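Local coordinates for N-alpha-acetyltransferase 38, NatC auxiliary subunit (Saccharomyces cerevisiae, PDB 6YGD), which serves as the small Sm-like auxiliary subunit of the NatC complex, which acetylates nascent protein N-termini that start with methionine followed by a hydrophobic or amphipathic residue, at the interface of chains B and A. Coordinates in Å, arbitrary orientation; residue numbers count along the deposited sequence, not the author numbering. Chains: chain A, N-alpha-acetyltransferase 38, NatC auxiliary subunit; chain B, N-alpha-acetyltransferase 30.

The interface of chains B and A. Residues chain B 13, 33-34, 37; chain A 32-34, 36-38, 57, 59.
Helix B:33-42 presents its first turns, and helix B:13-26 its first residue, B:Glu13, to the turn that joins strands A:23-32 and A:37-39 and to nearby strand A:56-58, with A:Asn36 in extended conformation just before strand A:37-39. B:Tyr34 buries the most surface of the residues here (63 Å²): one ring face lies against A:Leu38, whose CB sits 3.8 Å from the ring centroid, towards the rim, while CB of A:Ser57 touches the ring at CD1. The phenol OH of B:Tyr34 donates to the backbone O of A:Asn36 at 3.1 Å, approaching from above the carbonyl plane. A:Asp32, its CG flanked by both the backbone N and C (chi1 65°), caps the turn with both carboxylate oxygens: OD1 accepts a hydrogen bond from the backbone N of A:Asn36, and OD2 one from its ND2, 2.8 Å, bent and tilted out of the amide plane, both on syn lone pairs. This pincer fixes the carboxylate, whose OD2 also forms a salt bridge with NH1 of B:Arg37 at 3.3 Å. OD2 lies over a guanidinium face, the two planes 61° apart, so the pairing is probably largely electrostatic. B:Ile33 crosses A:Asn36 at about a right angle, its CD1 3.8 Å from both ND2 of A:Asn36 and CG of A:Pro59. B:Glu13 and A:Gln34 meet tip to tip in van der Waals contact, OE2 against CG and CD, carboxylate and amide planes inclined. The patch thus joins two helices of the GNAT catalytic subunit to the turn after strand A:23-32 and to neighbouring strands A:37-39 and A:56-58 of the Sm-like auxiliary subunit, within the NatC complex.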
ATOM      1  N   GLU B  13      13.613  28.445  24.941  1.00 87.87           N
ATOM      2  CA  GLU B  13      14.015  27.040  24.963  1.00 92.97           C
ATOM      3  C   GLU B  13      12.905  26.151  25.509  1.00 91.25           C
ATOM      4  O   GLU B  13      12.696  25.036  25.014  1.00 79.30           O
ATOM      5  CB  GLU B  13      15.291  26.868  25.793  1.00101.14           C
ATOM      6  CG  GLU B  13      16.545  26.582  24.969  1.00103.95           C
ATOM      7  CD  GLU B  13      16.524  25.204  24.321  1.00106.29           C
ATOM      8  OE1 GLU B  13      16.382  24.203  25.054  1.00108.31           O
ATOM      9  OE2 GLU B  13      16.642  25.120  23.080  1.00104.77           O
ATOM     10  N   ILE B  33      15.420  15.839  17.069  1.00 57.75           N
ATOM     11  CA  ILE B  33      15.466  17.290  17.231  1.00 62.24           C
ATOM     12  C   ILE B  33      15.427  17.983  15.876  1.00 58.47           C
ATOM     13  O   ILE B  33      14.776  19.025  15.717  1.00 56.26           O
ATOM     14  CB  ILE B  33      16.717  17.685  18.050  1.00 57.19           C
ATOM     15  CG1 ILE B  33      16.443  17.529  19.551  1.00 70.42           C
ATOM     16  CG2 ILE B  33      17.175  19.100  17.726  1.00 57.37           C
ATOM     17  CD1 ILE B  33      17.703  17.477  20.403  1.00 73.76           C
ATOM     18  N   TYR B  34      16.081  17.397  14.867  1.00 56.08           N
ATOM     19  CA  TYR B  34      16.195  18.049  13.569  1.00 58.23           C
ATOM     20  C   TYR B  34      14.929  17.949  12.734  1.00 60.73           C
ATOM     21  O   TYR B  34      14.800  18.679  11.745  1.00 63.19           O
ATOM     22  CB  TYR B  34      17.396  17.488  12.804  1.00 58.16           C
ATOM     23  CG  TYR B  34      18.665  18.248  13.120  1.00 60.76           C
ATOM     24  CD1 TYR B  34      19.429  17.933  14.233  1.00 59.82           C
ATOM     25  CD2 TYR B  34      19.080  19.305  12.319  1.00 64.75           C
ATOM     26  CE1 TYR B  34      20.577  18.638  14.529  1.00 65.20           C
ATOM     27  CE2 TYR B  34      20.228  20.013  12.607  1.00 67.54           C
ATOM     28  CZ  TYR B  34      20.970  19.675  13.713  1.00 69.96           C
ATOM     29  OH  TYR B  34      22.113  20.373  14.005  1.00 78.04           O
ATOM     30  N   ARG B  37      13.531  20.948  14.185  1.00 46.04           N
ATOM     31  CA  ARG B  37      14.391  22.041  13.745  1.00 53.78           C
ATOM     32  C   ARG B  37      14.113  22.421  12.298  1.00 56.63           C
ATOM     33  O   ARG B  37      14.212  23.598  11.935  1.00 53.98           O
ATOM     34  CB  ARG B  37      15.861  21.656  13.926  1.00 55.96           C
ATOM     35  CG  ARG B  37      16.743  22.794  14.400  1.00 61.88           C
ATOM     36  CD  ARG B  37      16.475  23.137  15.857  1.00 70.83           C
ATOM     37  NE  ARG B  37      16.951  24.478  16.186  1.00 78.43           N
ATOM     38  CZ  ARG B  37      17.134  24.931  17.423  1.00 79.31           C
ATOM     39  NH1 ARG B  37      16.893  24.147  18.465  1.00 80.14           N
ATOM     40  NH2 ARG B  37      17.569  26.167  17.617  1.00 81.67           N
TER
ATOM     41  N   ASP A  32      23.104  23.576  15.747  1.00 72.89           N
ATOM     42  CA  ASP A  32      22.138  24.600  16.125  1.00 85.31           C
ATOM     43  C   ASP A  32      22.652  25.416  17.307  1.00 87.99           C
ATOM     44  O   ASP A  32      23.722  25.154  17.864  1.00 94.68           O
ATOM     45  CB  ASP A  32      20.767  23.984  16.444  1.00 83.81           C
ATOM     46  CG  ASP A  32      20.785  23.088  17.670  1.00 84.37           C
ATOM     47  OD1 ASP A  32      21.849  22.927  18.298  1.00 85.51           O
ATOM     48  OD2 ASP A  32      19.718  22.536  18.007  1.00 85.41           O
ATOM     49  N   ALA A  33      21.852  26.415  17.696  1.00 87.49           N
ATOM     50  CA  ALA A  33      22.246  27.347  18.748  1.00 91.94           C
ATOM     51  C   ALA A  33      22.443  26.669  20.096  1.00 93.53           C
ATOM     52  O   ALA A  33      23.191  27.185  20.934  1.00 93.38           O
ATOM     53  CB  ALA A  33      21.204  28.450  18.881  1.00 88.69           C
ATOM     54  N   GLN A  34      21.795  25.530  20.326  1.00 90.64           N
ATOM     55  CA  GLN A  34      21.961  24.792  21.568  1.00 88.02           C
ATOM     56  C   GLN A  34      23.059  23.740  21.475  1.00 85.79           C
ATOM     57  O   GLN A  34      23.131  22.856  22.336  1.00 87.07           O
ATOM     58  CB  GLN A  34      20.639  24.135  21.976  1.00 91.82           C
ATOM     59  CG  GLN A  34      19.415  25.037  21.878  1.00 98.22           C
ATOM     60  CD  GLN A  34      19.588  26.332  22.636  1.00100.45           C
ATOM     61  OE1 GLN A  34      20.178  26.355  23.715  1.00 98.11           O
ATOM     62  NE2 GLN A  34      19.088  27.424  22.069  1.00102.76           N
ATOM     63  N   ASN A  36      23.311  21.261  19.542  1.00 81.48           N
ATOM     64  CA  ASN A  36      22.886  19.951  19.065  1.00 79.47           C
ATOM     65  C   ASN A  36      23.537  19.666  17.716  1.00 79.68           C
ATOM     66  O   ASN A  36      23.500  20.500  16.805  1.00 77.55           O
ATOM     67  CB  ASN A  36      21.362  19.886  18.937  1.00 73.80           C
ATOM     68  CG  ASN A  36      20.651  20.086  20.263  1.00 72.70           C
ATOM     69  OD1 ASN A  36      21.090  19.586  21.296  1.00 74.27           O
ATOM     70  ND2 ASN A  36      19.544  20.823  20.238  1.00 72.45           N
ATOM     71  N   LEU A  37      24.136  18.484  17.586  1.00 78.41           N
ATOM     72  CA  LEU A  37      24.935  18.140  16.420  1.00 79.17           C
ATOM     73  C   LEU A  37      24.177  17.195  15.497  1.00 77.86           C
ATOM     74  O   LEU A  37      23.427  16.329  15.958  1.00 75.76           O
ATOM     75  CB  LEU A  37      26.261  17.495  16.840  1.00 86.65           C
ATOM     76  CG  LEU A  37      26.987  18.142  18.020  1.00 84.91           C
ATOM     77  CD1 LEU A  37      28.171  17.287  18.429  1.00 83.89           C
ATOM     78  CD2 LEU A  37      27.434  19.555  17.690  1.00 83.98           C
ATOM     79  N   LEU A  38      24.374  17.372  14.193  1.00 78.00           N
ATOM     80  CA  LEU A  38      23.885  16.449  13.176  1.00 77.88           C
ATOM     81  C   LEU A  38      25.094  15.886  12.444  1.00 76.67           C
ATOM     82  O   LEU A  38      25.856  16.640  11.830  1.00 77.66           O
ATOM     83  CB  LEU A  38      22.936  17.144  12.200  1.00 79.20           C
ATOM     84  CG  LEU A  38      22.366  16.299  11.055  1.00 84.15           C
ATOM     85  CD1 LEU A  38      21.387  15.250  11.568  1.00 83.22           C
ATOM     86  CD2 LEU A  38      21.703  17.187  10.005  1.00 84.23           C
ATOM     87  N   SER A  57      21.565  12.562  15.021  1.00 68.47           N
ATOM     88  CA  SER A  57      21.592  13.836  15.724  1.00 75.14           C
ATOM     89  C   SER A  57      21.778  13.569  17.211  1.00 78.73           C
ATOM     90  O   SER A  57      21.099  12.704  17.774  1.00 86.31           O
ATOM     91  CB  SER A  57      20.303  14.626  15.489  1.00 77.75           C
ATOM     92  OG  SER A  57      19.245  14.103  16.273  1.00 65.06           O
ATOM     93  N   PRO A  59      21.805  15.247  21.061  1.00 81.41           N
ATOM     94  CA  PRO A  59      21.483  16.413  21.887  1.00 88.53           C
ATOM     95  C   PRO A  59      22.692  16.862  22.692  1.00100.38           C
ATOM     96  O   PRO A  59      23.655  16.119  22.886  1.00106.77           O
ATOM     97  CB  PRO A  59      20.361  15.902  22.796  1.00 87.73           C
ATOM     98  CG  PRO A  59      19.786  14.725  22.056  1.00 83.80           C
ATOM     99  CD  PRO A  59      20.955  14.091  21.378  1.00 78.42           C
TER